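Local coordinates for protein alanine racemase (PDB 3HUR) that belongs to the alanine racemase family, whose members combine an N-terminal TIM-barrel domain with a C-terminal domain rich in beta strands, at residues 157-162 and 198-203; 104-109 and 126-131; 34-39 and 220-225; 139-144 and 188-193; 62-67 and 80-85. All blocks are in the same frame, centred on the assembly; numbering follows the deposited sequence.

Contact 1 (157-162 and 198-203); sequences LDLFSV and PSLFSM
Phe201 turns the edge of its ring to Val162. The carbonyl oxygen Val162 O lies in the ring plane, 3.9 Å from Phe201 CD1, and Val162 CB stands 4.0 Å from that same Phe201 CD1. Trp187 of helix 174-191 meets the Phe201 ring edge-to-face, and Phe196 touches it as well. The other flat group belongs to Phe160, which directs its CB away from 198-203 and whose ring meets that of Tyr36.

The polar centre is Leu200 O, gripped by two donors that arrive from opposite faces of its carbonyl plane. Val162 N donates at 2.9 Å to Leu200 O, with an N-H...O angle of 166° but from 39° out of the plane. Ser161 OG gives the second bond, 3.2 Å to Leu200 O. In return Ser202 N donates to Val162 O over 2.9 Å. Val162 thus bonds to the residues before and after Phe201, the pattern of a parallel bridge.

Beside this pairing, the leucines meet through one methyl each. Leu159 CG lies anti to its backbone N (chi1 -171°), and CD2 beyond it comes within 3.7 Å of Leu200 CD1. The other branch of Leu200 turns to the backbone, with CD2 3.5 Å from Leu159 O. Ser202 OG is engaged by Ala222 O and Arg224 NE of the next strand region. Strand 157-163, helix 174-191 and strand 201-202 form one beta-alpha-beta unit, the repeating element of a parallel TIM barrel.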
# COMPACT_ATOMS: atom_id res chain seq x y z
N LEU A 157 -33.90 -1.09 39.73
CA LEU A 157 -33.62 -0.59 38.38
C LEU A 157 -33.75 0.92 38.34
O LEU A 157 -34.74 1.46 38.76
CB LEU A 157 -34.54 -1.21 37.34
CG LEU A 157 -34.35 -2.72 37.18
CD1 LEU A 157 -35.41 -3.29 36.21
CD2 LEU A 157 -32.91 -3.04 36.70
N ASP A 158 -32.74 1.59 37.84
CA ASP A 158 -32.78 3.02 37.75
C ASP A 158 -32.68 3.37 36.29
O ASP A 158 -31.67 3.13 35.67
CB ASP A 158 -31.64 3.58 38.55
CG ASP A 158 -31.50 5.04 38.39
OD1 ASP A 158 -32.36 5.62 37.70
OD2 ASP A 158 -30.53 5.60 38.94
N LEU A 159 -33.75 3.90 35.72
CA LEU A 159 -33.78 4.25 34.33
C LEU A 159 -32.95 5.50 34.10
O LEU A 159 -33.27 6.57 34.60
CB LEU A 159 -35.21 4.48 33.91
CG LEU A 159 -35.48 4.66 32.44
CD1 LEU A 159 -34.92 3.51 31.63
CD2 LEU A 159 -37.00 4.79 32.24
N PHE A 160 -31.87 5.35 33.34
CA PHE A 160 -30.90 6.39 33.14
C PHE A 160 -31.27 7.19 31.94
O PHE A 160 -31.04 8.39 31.90
CB PHE A 160 -29.50 5.77 32.94
CG PHE A 160 -28.42 6.78 32.76
CD1 PHE A 160 -28.00 7.15 31.49
CD2 PHE A 160 -27.87 7.41 33.85
CE1 PHE A 160 -27.02 8.12 31.33
CE2 PHE A 160 -26.88 8.38 33.70
CZ PHE A 160 -26.45 8.72 32.43
N SER A 161 -31.82 6.52 30.93
CA SER A 161 -32.15 7.18 29.66
C SER A 161 -33.14 6.33 28.90
O SER A 161 -33.13 5.10 29.02
CB SER A 161 -30.90 7.38 28.76
OG SER A 161 -30.93 8.62 28.05
N VAL A 162 -33.98 7.00 28.11
CA VAL A 162 -34.74 6.36 27.06
C VAL A 162 -34.27 7.06 25.83
O VAL A 162 -34.35 8.30 25.75
CB VAL A 162 -36.26 6.57 27.20
CG1 VAL A 162 -36.99 5.91 26.03
CG2 VAL A 162 -36.75 6.04 28.53
N PRO A 198 -39.85 12.99 30.85
CA PRO A 198 -39.20 13.49 29.65
C PRO A 198 -37.76 13.95 29.82
O PRO A 198 -37.04 14.15 28.83
CB PRO A 198 -40.07 14.71 29.30
CG PRO A 198 -40.56 15.17 30.65
CD PRO A 198 -40.93 13.89 31.28
N SER A 199 -37.33 14.20 31.04
CA SER A 199 -35.94 14.56 31.25
C SER A 199 -34.99 13.34 31.01
O SER A 199 -33.79 13.52 31.02
CB SER A 199 -35.74 15.10 32.65
OG SER A 199 -36.20 14.13 33.54
N LEU A 200 -35.54 12.14 30.82
CA LEU A 200 -34.76 10.96 30.49
C LEU A 200 -34.51 10.77 28.96
O LEU A 200 -33.81 9.84 28.52
CB LEU A 200 -35.50 9.74 31.04
CG LEU A 200 -35.78 9.67 32.55
CD1 LEU A 200 -36.60 8.41 32.91
CD2 LEU A 200 -34.46 9.69 33.40
N PHE A 201 -35.08 11.63 28.12
CA PHE A 201 -35.01 11.40 26.70
C PHE A 201 -33.64 11.78 26.16
O PHE A 201 -33.12 12.82 26.48
CB PHE A 201 -36.11 12.15 25.96
CG PHE A 201 -37.50 11.55 26.12
CD1 PHE A 201 -37.69 10.18 26.25
CD2 PHE A 201 -38.61 12.38 26.11
CE1 PHE A 201 -38.96 9.65 26.40
CE2 PHE A 201 -39.91 11.87 26.24
CZ PHE A 201 -40.08 10.51 26.39
N SER A 202 -33.06 10.92 25.35
CA SER A 202 -31.85 11.29 24.66
C SER A 202 -31.98 10.92 23.22
O SER A 202 -32.10 9.75 22.89
CB SER A 202 -30.60 10.58 25.24
OG SER A 202 -29.45 10.99 24.51
N MET A 203 -31.89 11.93 22.37
CA MET A 203 -32.19 11.76 20.97
C MET A 203 -31.02 12.06 20.04
O MET A 203 -30.98 11.49 18.95
CB MET A 203 -33.43 12.65 20.59
CG MET A 203 -34.77 12.15 21.23
SD MET A 203 -36.28 13.04 20.81
CE MET A 203 -36.57 12.41 19.21

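Contact 2 (104-109 and 126-131); sequences VITIPS and SLAIDT
Ile107 and Ser126 join neighbouring parallel strands of the TIM barrel, the two ends of the beta-alpha-beta unit formed by strand 103-107, helix 110-114 and strand 123-128. The axes of the short segments 104-107 and 126-128 approach to 4.8 Å and are inclined by 33°, in keeping with a twisted sheet.

Two backbone bonds bracket Ser126. Its nitrogen Ser126 N donates to Ile105 O at 2.8 Å, a markedly bent bond with 131° at the hydrogen. Its oxygen Ser126 O accepts from Ile107 N at 2.7 Å, much straighter at 167°. Thr106, enclosed between these bonds, therefore pairs with Ser126, and both side chains leave on one face of the sheet, consistent with the barrel interior. There Thr106 OG1 is hydrogen-bonded to Tyr163 OH of strand 157-163, and Ser126 and Ala128 also touch Tyr163. Ser126 OG comes 3.5 Å from the methyl Val104 CG1, a packing contact. Where the strand gives way to helix 110-114, Ser109 OG caps Trp112 N.

The opposite face carries Ile107 and Leu127, which both also touch Phe138. Ile107 CG1 sits 3.4 Å from Ser126 O, close against the acceptor of its own N-H. From there the isoleucine extends toward Leu127, and the two side chains cross obliquely, with Ile107 CD1 3.9 Å from Leu127 CD1.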
# COMPACT_ATOMS: atom_id res chain seq x y z
N VAL A 104 -23.78 2.23 33.58
CA VAL A 104 -25.07 2.12 32.96
C VAL A 104 -25.00 1.11 31.85
O VAL A 104 -24.05 1.10 31.10
CB VAL A 104 -25.50 3.46 32.34
CG1 VAL A 104 -26.82 3.30 31.57
CG2 VAL A 104 -25.58 4.54 33.38
N ILE A 105 -26.02 0.28 31.69
CA ILE A 105 -26.09 -0.66 30.57
C ILE A 105 -27.40 -0.48 29.78
O ILE A 105 -28.34 0.14 30.26
CB ILE A 105 -25.91 -2.13 31.01
CG1 ILE A 105 -27.10 -2.64 31.82
CG2 ILE A 105 -24.59 -2.29 31.83
CD1 ILE A 105 -26.96 -4.11 32.17
N THR A 106 -27.39 -0.96 28.54
CA THR A 106 -28.52 -0.87 27.64
C THR A 106 -29.45 -2.08 27.86
O THR A 106 -28.98 -3.19 28.10
CB THR A 106 -28.09 -0.79 26.16
OG1 THR A 106 -27.87 0.57 25.77
CG2 THR A 106 -29.15 -1.33 25.26
N ILE A 107 -30.75 -1.83 27.82
CA ILE A 107 -31.71 -2.90 27.84
C ILE A 107 -31.94 -3.28 26.39
O ILE A 107 -32.37 -2.45 25.59
CB ILE A 107 -33.05 -2.50 28.45
CG1 ILE A 107 -32.87 -1.95 29.86
CG2 ILE A 107 -33.94 -3.73 28.47
CD1 ILE A 107 -34.17 -1.61 30.58
N PRO A 108 -31.65 -4.53 26.05
CA PRO A 108 -31.64 -4.89 24.66
C PRO A 108 -32.95 -5.43 24.13
O PRO A 108 -33.17 -5.39 22.91
CB PRO A 108 -30.59 -6.01 24.62
CG PRO A 108 -30.78 -6.68 25.89
CD PRO A 108 -31.03 -5.57 26.88
N SER A 109 -33.79 -5.96 25.03
CA SER A 109 -35.02 -6.69 24.66
C SER A 109 -35.93 -6.89 25.87
O SER A 109 -35.43 -6.99 26.99
CB SER A 109 -34.67 -8.07 24.06
OG SER A 109 -34.58 -9.05 25.08
N SER A 126 -30.69 1.63 30.44
CA SER A 126 -31.13 2.54 29.41
C SER A 126 -31.99 1.79 28.45
O SER A 126 -31.68 0.68 28.07
CB SER A 126 -29.96 3.12 28.59
OG SER A 126 -29.34 4.17 29.28
N LEU A 127 -33.04 2.43 28.00
CA LEU A 127 -34.01 1.77 27.20
C LEU A 127 -33.86 2.33 25.80
O LEU A 127 -33.98 3.53 25.57
CB LEU A 127 -35.37 2.09 27.79
CG LEU A 127 -36.56 1.31 27.32
CD1 LEU A 127 -36.45 -0.13 27.76
CD2 LEU A 127 -37.74 2.00 28.00
N ALA A 128 -33.55 1.44 24.88
CA ALA A 128 -33.19 1.85 23.54
C ALA A 128 -34.40 1.69 22.67
O ALA A 128 -35.01 0.62 22.65
CB ALA A 128 -32.05 0.98 23.02
N ILE A 129 -34.75 2.75 21.97
CA ILE A 129 -35.86 2.69 21.07
C ILE A 129 -35.41 2.46 19.64
O ILE A 129 -34.85 3.32 19.00
CB ILE A 129 -36.69 4.01 21.13
CG1 ILE A 129 -37.06 4.36 22.58
CG2 ILE A 129 -37.92 3.88 20.25
CD1 ILE A 129 -37.59 3.22 23.37
N ASP A 130 -35.67 1.27 19.13
CA ASP A 130 -35.42 0.97 17.73
C ASP A 130 -36.38 1.74 16.86
O ASP A 130 -37.49 1.30 16.60
CB ASP A 130 -35.58 -0.54 17.46
CG ASP A 130 -35.28 -0.94 15.99
OD1 ASP A 130 -34.85 -0.09 15.16
OD2 ASP A 130 -35.49 -2.13 15.65
N THR A 131 -35.96 2.91 16.40
CA THR A 131 -36.73 3.64 15.42
C THR A 131 -36.24 3.34 14.02
O THR A 131 -36.42 4.14 13.11
CB THR A 131 -36.66 5.15 15.64
OG1 THR A 131 -35.35 5.62 15.29
CG2 THR A 131 -36.96 5.51 17.06

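Contact 3 (34-39 and 220-225); sequences KVYAVL and FAAIRP
Tyr36 N donates to Ile223 O at 2.9 Å, nearly straight at 167°, in the middle of a parallel strand pairing. Upstream, Lys34 N reaches Ala221 O at 3.0 Å, while the return bond from Ile223 N to Lys34 O is longer, 3.3 Å. Downstream, Val38 N bonds to Pro225 O at 2.9 Å. The return bond to Tyr36 O is missing, because Pro225 has no N-H. Its ring carbon Pro225 CD packs 3.4 Å from Tyr36 O instead, and Arg224 CA makes a CA-H...O contact with the same oxygen.

On the inner face, the methyl Ala222 CB lies over one face of the Tyr36 ring, 4.0 Å from its centroid and 27° off the normal, a CH-pi contact biased toward the CZ side. Arg224 CG touches Tyr36 CB, while the guanidinium is bonded to Thr164 O through NH2.

The outer face is aliphatic. Ile223 CG1 sits between its backbone N and carbonyl carbon (chi1 67°) and meets Val35 CG2 at 3.8 Å. The other methyl, Val35 CG1, lies 3.9 Å from Pro225 CG, the valine and the proline ring crossing at about a right angle. Helix 16-30 covers this side through Arg27, Thr30 and Leu23. Since 34-38 and 222-223 are the first and last strands of the parallel sheet in chain order, their pairing is the strand 1 to strand 8 closure characteristic of the TIM barrel.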
# COMPACT_ATOMS: atom_id res chain seq x y z
N LYS A 34 -28.07 17.92 30.04
CA LYS A 34 -27.04 16.97 30.27
C LYS A 34 -26.20 16.77 28.99
O LYS A 34 -26.72 16.82 27.90
CB LYS A 34 -27.71 15.67 30.68
CG LYS A 34 -28.55 15.76 31.97
CD LYS A 34 -27.80 15.12 33.15
CE LYS A 34 -28.41 15.42 34.54
NZ LYS A 34 -27.29 15.64 35.55
N VAL A 35 -24.89 16.59 29.13
CA VAL A 35 -24.02 16.19 28.01
C VAL A 35 -23.31 14.90 28.37
O VAL A 35 -22.63 14.85 29.38
CB VAL A 35 -23.00 17.25 27.66
CG1 VAL A 35 -21.98 16.73 26.64
CG2 VAL A 35 -23.69 18.44 27.13
N TYR A 36 -23.55 13.86 27.57
CA TYR A 36 -22.90 12.56 27.64
C TYR A 36 -21.84 12.46 26.53
O TYR A 36 -22.18 12.38 25.35
CB TYR A 36 -23.91 11.45 27.38
CG TYR A 36 -25.09 11.42 28.31
CD1 TYR A 36 -26.18 10.60 28.04
CD2 TYR A 36 -25.14 12.20 29.46
CE1 TYR A 36 -27.26 10.55 28.87
CE2 TYR A 36 -26.22 12.15 30.30
CZ TYR A 36 -27.28 11.33 29.99
OH TYR A 36 -28.34 11.28 30.85
N ALA A 37 -20.57 12.45 26.92
CA ALA A 37 -19.44 12.47 25.97
C ALA A 37 -19.21 11.07 25.49
O ALA A 37 -19.01 10.19 26.32
CB ALA A 37 -18.22 12.98 26.65
N VAL A 38 -19.32 10.85 24.18
CA VAL A 38 -19.11 9.54 23.63
C VAL A 38 -17.62 9.43 23.26
O VAL A 38 -17.09 10.23 22.52
CB VAL A 38 -20.05 9.24 22.41
CG1 VAL A 38 -19.83 7.83 21.88
CG2 VAL A 38 -21.53 9.40 22.78
N LEU A 39 -16.97 8.41 23.78
CA LEU A 39 -15.58 8.18 23.60
C LEU A 39 -15.38 6.77 23.09
O LEU A 39 -15.08 5.87 23.86
CB LEU A 39 -14.91 8.31 24.95
CG LEU A 39 -14.84 9.74 25.46
CD1 LEU A 39 -14.06 9.71 26.74
CD2 LEU A 39 -14.18 10.70 24.42
N PHE A 220 -33.21 17.79 23.29
CA PHE A 220 -31.82 17.92 23.60
C PHE A 220 -31.61 17.79 25.09
O PHE A 220 -30.60 18.21 25.65
CB PHE A 220 -31.34 19.23 23.01
CG PHE A 220 -31.43 19.23 21.52
CD1 PHE A 220 -30.52 18.51 20.76
CD2 PHE A 220 -32.48 19.87 20.88
CE1 PHE A 220 -30.61 18.45 19.38
CE2 PHE A 220 -32.59 19.83 19.50
CZ PHE A 220 -31.64 19.12 18.74
N ALA A 221 -32.56 17.11 25.73
CA ALA A 221 -32.47 16.91 27.17
C ALA A 221 -31.04 16.40 27.52
O ALA A 221 -30.32 17.04 28.30
CB ALA A 221 -33.56 15.94 27.64
N ALA A 222 -30.67 15.27 26.92
CA ALA A 222 -29.33 14.68 27.05
C ALA A 222 -28.78 14.39 25.66
O ALA A 222 -29.23 13.44 24.97
CB ALA A 222 -29.36 13.41 27.85
N ILE A 223 -27.81 15.21 25.26
CA ILE A 223 -27.09 15.01 24.02
C ILE A 223 -25.88 14.07 24.19
O ILE A 223 -25.37 13.90 25.30
CB ILE A 223 -26.69 16.34 23.39
CG1 ILE A 223 -25.66 17.11 24.22
CG2 ILE A 223 -27.93 17.20 23.15
CD1 ILE A 223 -25.07 18.36 23.45
N ARG A 224 -25.48 13.44 23.09
CA ARG A 224 -24.46 12.39 23.04
C ARG A 224 -23.39 12.67 22.00
O ARG A 224 -23.23 11.92 21.07
CB ARG A 224 -25.13 11.07 22.71
CG ARG A 224 -25.83 10.49 23.88
CD ARG A 224 -26.30 9.09 23.54
NE ARG A 224 -27.66 9.28 23.11
CZ ARG A 224 -28.24 8.83 22.02
NH1 ARG A 224 -27.68 8.00 21.18
NH2 ARG A 224 -29.47 9.21 21.84
N PRO A 225 -22.66 13.77 22.14
CA PRO A 225 -21.64 14.10 21.16
C PRO A 225 -20.46 13.13 21.20
O PRO A 225 -19.92 12.88 22.25
CB PRO A 225 -21.19 15.48 21.58
CG PRO A 225 -21.58 15.59 22.96
CD PRO A 225 -22.80 14.84 23.13

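Contact 4 (139-144 and 188-193); sequences DKADEI and QELTIN
Leu190 and Ile144 form the tight side of this contact, and Ala141 with Glu189 the loose one. Leu190 CG is anti to its own carbonyl carbon (chi1 -75°), and the branch CD2 beyond it enters the turn at the start of helix 141-153. That methyl, Leu190 CD2, lies 3.4 Å from Asp139 O. It also comes within 3.4 Å of Ala141 N, the first amide of the helix, just after Lys140 at the N-cap position. Ile144, one turn on, crosses the leucine at about a right angle, and its tip CD1 touches both Leu190 CD2 at 3.7 Å and the backbone Leu190 O at 3.4 Å.

The two helices belong to the layer outside the parallel strands of the TIM barrel: the N-terminal end of 141-153 meets the C-terminal end of 174-191. Ile144 and Leu190 are the buried pair, with Phe138 and Phe196 against Ile144 and Ile129 against Leu190. Leu190 O also accepts a hydrogen bond from Gln194 NE2, the same nitrogen that bonds to Ala141 O, so one amide ties the two backbones together.

Toward solvent the packing thins. Ala141 CB is 4.2 Å from Glu189 O and 4.3 Å from Leu190 CD2, both looser than the approach of the leucine methyl to the turn. The Glu189 carboxylate forms a salt bridge through OE2 with Arg185 of its own helix, and Asp139 and Lys140 direct their CB atoms away from 188-193.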
# COMPACT_ATOMS: atom_id res chain seq x y z
N ASP A 139 -38.96 -2.00 19.40
CA ASP A 139 -39.66 -1.42 18.23
C ASP A 139 -41.20 -1.53 18.26
O ASP A 139 -41.88 -1.24 17.25
CB ASP A 139 -39.12 -2.02 16.92
CG ASP A 139 -39.39 -3.51 16.78
OD1 ASP A 139 -40.00 -4.12 17.69
OD2 ASP A 139 -38.99 -4.08 15.75
N LYS A 140 -41.75 -1.92 19.40
CA LYS A 140 -43.20 -2.10 19.55
C LYS A 140 -43.71 -1.36 20.78
O LYS A 140 -43.11 -1.41 21.84
CB LYS A 140 -43.52 -3.59 19.64
CG LYS A 140 -43.33 -4.32 18.31
CD LYS A 140 -43.48 -5.84 18.50
CE LYS A 140 -42.96 -6.63 17.29
NZ LYS A 140 -42.86 -8.09 17.62
N ALA A 141 -44.82 -0.65 20.61
CA ALA A 141 -45.33 0.24 21.65
C ALA A 141 -45.78 -0.54 22.88
O ALA A 141 -45.61 -0.06 24.00
CB ALA A 141 -46.48 1.09 21.09
N ASP A 142 -46.33 -1.73 22.68
CA ASP A 142 -46.81 -2.55 23.81
C ASP A 142 -45.65 -3.14 24.64
O ASP A 142 -45.71 -3.17 25.88
CB ASP A 142 -47.80 -3.63 23.35
CG ASP A 142 -47.21 -4.59 22.29
OD1 ASP A 142 -47.60 -5.78 22.30
OD2 ASP A 142 -46.37 -4.15 21.47
N GLU A 143 -44.59 -3.58 23.96
CA GLU A 143 -43.38 -4.07 24.64
C GLU A 143 -42.69 -2.98 25.50
O GLU A 143 -42.16 -3.27 26.58
CB GLU A 143 -42.40 -4.64 23.62
CG GLU A 143 -42.82 -5.99 22.99
CD GLU A 143 -41.67 -6.63 22.19
OE1 GLU A 143 -40.75 -5.89 21.77
OE2 GLU A 143 -41.67 -7.88 22.00
N ILE A 144 -42.74 -1.73 25.03
CA ILE A 144 -42.13 -0.64 25.77
C ILE A 144 -42.89 -0.44 27.07
O ILE A 144 -42.28 -0.37 28.13
CB ILE A 144 -42.07 0.65 24.94
CG1 ILE A 144 -41.07 0.48 23.79
CG2 ILE A 144 -41.69 1.86 25.79
CD1 ILE A 144 -41.36 1.31 22.55
N GLN A 188 -41.84 8.97 18.14
CA GLN A 188 -43.11 9.47 18.69
C GLN A 188 -44.16 8.37 18.81
O GLN A 188 -44.72 8.17 19.88
CB GLN A 188 -43.61 10.60 17.81
CG GLN A 188 -42.75 11.86 17.83
CD GLN A 188 -43.24 12.84 16.83
OE1 GLN A 188 -44.13 12.50 16.08
NE2 GLN A 188 -42.67 14.05 16.80
N GLU A 189 -44.39 7.60 17.78
CA GLU A 189 -45.33 6.48 17.90
C GLU A 189 -44.98 5.60 19.07
O GLU A 189 -45.87 5.09 19.79
CB GLU A 189 -45.41 5.66 16.62
CG GLU A 189 -46.15 6.41 15.48
CD GLU A 189 -46.12 5.68 14.14
OE1 GLU A 189 -45.31 4.72 13.97
OE2 GLU A 189 -46.91 6.08 13.25
N LEU A 190 -43.68 5.42 19.29
CA LEU A 190 -43.20 4.47 20.27
C LEU A 190 -43.09 5.04 21.68
O LEU A 190 -43.11 4.27 22.63
CB LEU A 190 -41.88 3.87 19.81
CG LEU A 190 -41.97 2.83 18.68
CD1 LEU A 190 -40.51 2.55 18.20
CD2 LEU A 190 -42.69 1.52 19.11
N THR A 191 -43.02 6.37 21.81
CA THR A 191 -42.82 7.02 23.13
C THR A 191 -43.94 7.92 23.68
O THR A 191 -44.04 8.08 24.90
CB THR A 191 -41.53 7.86 23.14
OG1 THR A 191 -41.60 8.90 22.16
CG2 THR A 191 -40.32 6.99 22.83
N ILE A 192 -44.75 8.55 22.81
CA ILE A 192 -45.83 9.44 23.30
C ILE A 192 -46.85 8.60 24.06
O ILE A 192 -47.08 7.44 23.72
CB ILE A 192 -46.54 10.21 22.15
CG1 ILE A 192 -45.56 11.07 21.33
CG2 ILE A 192 -47.66 11.11 22.70
CD1 ILE A 192 -45.59 12.58 21.68
N ASN A 193 -47.41 9.14 25.14
CA ASN A 193 -48.44 8.42 25.95
C ASN A 193 -47.89 7.21 26.73
O ASN A 193 -48.67 6.44 27.33
CB ASN A 193 -49.66 7.93 25.10
CG ASN A 193 -50.42 9.06 24.37
OD1 ASN A 193 -50.45 10.22 24.82
ND2 ASN A 193 -51.05 8.72 23.25

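Contact 5 (62-67 and 80-85); sequences DALIVS and LTLPIW
A chi1 of 171° sets Trp85 CG anti to its backbone N, and a chi1 of -50° sets Ile65 CG1 anti to its carbonyl carbon; the two side chains lie side by side, pointing the same way. They project into the interior of the TIM barrel from adjacent parallel strands, 63-66 and 84-86, joined through helix 69-77 as a beta-alpha-beta unit. Ile65 CD1 reaches the six-membered part of the indole, 3.8 Å from Trp85 CE3, at an oblique approach. The indole also meets Tyr163 edge-to-face, and its NE1 makes a weak hydrogen bond to Thr106 OG1.

Three backbone bonds alternate along the pair. Leu64 N donates to Pro83 O and Trp85 N to Leu64 O, each at 3.0 Å, and Val66 N donates to Trp85 O at the same 3.0 Å and the straightest angle of the three, 166°.

The other face, under helices 48-57 and 69-77, is built round Leu64. Its CB lies 4.1 Å from Ile84 CG1, and its CD1 meets Leu80 CD2 at 4.0 Å, the two leucines crossing at about a right angle.

At the start of the pairing, Asp62 OD2 is bonded to Val35 N and in a salt bridge with Arg27, while the backbone makes the contact: Asp62 O sits 3.4 Å from Pro83 CD.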
# COMPACT_ATOMS: atom_id res chain seq x y z
N ASP A 62 -21.52 15.26 31.76
CA ASP A 62 -22.19 14.69 32.93
C ASP A 62 -22.17 13.16 32.95
O ASP A 62 -22.52 12.53 33.97
CB ASP A 62 -23.65 15.17 32.96
CG ASP A 62 -23.78 16.66 32.69
OD1 ASP A 62 -23.43 17.47 33.59
OD2 ASP A 62 -24.14 17.02 31.56
N ALA A 63 -21.87 12.56 31.81
CA ALA A 63 -21.53 11.14 31.77
C ALA A 63 -20.58 10.83 30.60
O ALA A 63 -20.27 11.68 29.75
CB ALA A 63 -22.74 10.32 31.67
N LEU A 64 -20.13 9.60 30.56
CA LEU A 64 -19.23 9.16 29.52
C LEU A 64 -19.82 7.91 28.95
O LEU A 64 -20.29 7.07 29.70
CB LEU A 64 -17.85 8.82 30.12
CG LEU A 64 -17.19 9.94 30.92
CD1 LEU A 64 -15.95 9.39 31.66
CD2 LEU A 64 -16.85 11.08 30.01
N ILE A 65 -19.80 7.78 27.62
CA ILE A 65 -20.25 6.54 26.94
C ILE A 65 -19.05 5.91 26.20
O ILE A 65 -18.29 6.60 25.52
CB ILE A 65 -21.38 6.85 25.91
CG1 ILE A 65 -22.49 7.70 26.54
CG2 ILE A 65 -21.95 5.57 25.36
CD1 ILE A 65 -23.71 8.14 25.58
N VAL A 66 -18.90 4.60 26.36
CA VAL A 66 -17.82 3.85 25.76
C VAL A 66 -18.38 2.53 25.20
O VAL A 66 -19.57 2.22 25.45
CB VAL A 66 -16.64 3.58 26.75
CG1 VAL A 66 -16.07 4.91 27.33
CG2 VAL A 66 -17.06 2.68 27.81
N SER A 67 -17.55 1.78 24.45
CA SER A 67 -17.99 0.61 23.65
C SER A 67 -17.71 -0.76 24.26
O SER A 67 -18.14 -1.76 23.76
CB SER A 67 -17.31 0.62 22.27
OG SER A 67 -17.21 1.97 21.77
N LEU A 80 -11.84 8.29 37.26
CA LEU A 80 -13.03 8.95 36.74
C LEU A 80 -14.24 8.52 37.55
O LEU A 80 -14.42 7.31 37.80
CB LEU A 80 -13.18 8.63 35.26
CG LEU A 80 -12.16 9.53 34.58
CD1 LEU A 80 -11.14 8.72 33.79
CD2 LEU A 80 -12.86 10.63 33.80
N THR A 81 -15.04 9.49 37.98
CA THR A 81 -16.15 9.22 38.88
C THR A 81 -17.50 9.46 38.25
O THR A 81 -18.52 9.02 38.80
CB THR A 81 -16.06 10.08 40.16
OG1 THR A 81 -15.89 11.45 39.80
CG2 THR A 81 -14.88 9.62 41.02
N LEU A 82 -17.54 10.15 37.12
CA LEU A 82 -18.78 10.35 36.40
C LEU A 82 -19.40 9.03 36.08
O LEU A 82 -18.71 8.00 36.04
CB LEU A 82 -18.57 11.08 35.10
CG LEU A 82 -18.05 12.50 35.23
CD1 LEU A 82 -17.77 13.06 33.86
CD2 LEU A 82 -19.03 13.37 35.96
N PRO A 83 -20.72 9.02 35.91
CA PRO A 83 -21.31 7.73 35.48
C PRO A 83 -20.86 7.37 34.05
O PRO A 83 -20.63 8.23 33.22
CB PRO A 83 -22.82 7.96 35.54
CG PRO A 83 -23.00 9.49 35.74
CD PRO A 83 -21.70 10.09 36.16
N ILE A 84 -20.76 6.07 33.79
CA ILE A 84 -20.26 5.54 32.54
C ILE A 84 -21.22 4.52 32.04
O ILE A 84 -21.75 3.73 32.81
CB ILE A 84 -18.89 4.83 32.71
CG1 ILE A 84 -17.80 5.86 33.00
CG2 ILE A 84 -18.54 4.07 31.45
CD1 ILE A 84 -16.75 5.40 33.95
N TRP A 85 -21.39 4.52 30.74
CA TRP A 85 -22.41 3.71 30.11
C TRP A 85 -21.70 2.97 29.02
O TRP A 85 -21.11 3.56 28.13
CB TRP A 85 -23.47 4.68 29.57
CG TRP A 85 -24.55 4.15 28.69
CD1 TRP A 85 -24.79 2.84 28.34
CD2 TRP A 85 -25.58 4.93 28.09
NE1 TRP A 85 -25.89 2.79 27.51
CE2 TRP A 85 -26.39 4.06 27.36
CE3 TRP A 85 -25.87 6.29 28.08
CZ2 TRP A 85 -27.47 4.51 26.63
CZ3 TRP A 85 -26.94 6.73 27.35
CH2 TRP A 85 -27.74 5.84 26.64

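Contacts 1, 2, 3 and 5 lie on one parallel sheet of the barrel, and probable hydrogen bonds link them. Ser161 O to Leu127 N (2.9 Å) joins contacts 1 and 2, Val104 N to Ile84 O (2.6 Å) joins 2 and 5, and Leu39 N to Ile65 O (2.8 Å) joins 5 and 3. Ser202 OG to Ala222 O (2.5 Å) closes the circuit from 1 to 3, whose centres are about 12 Å apart. Contact 4 stands outside, its centre about 13 Å from that of contact 2, where Leu190 CD1 meets Ile129 CG2 at 3.6 Å. Val38 and Val66 each have a bound sulfate about 5 Å from the side chain, probably from the crystallisation liquor.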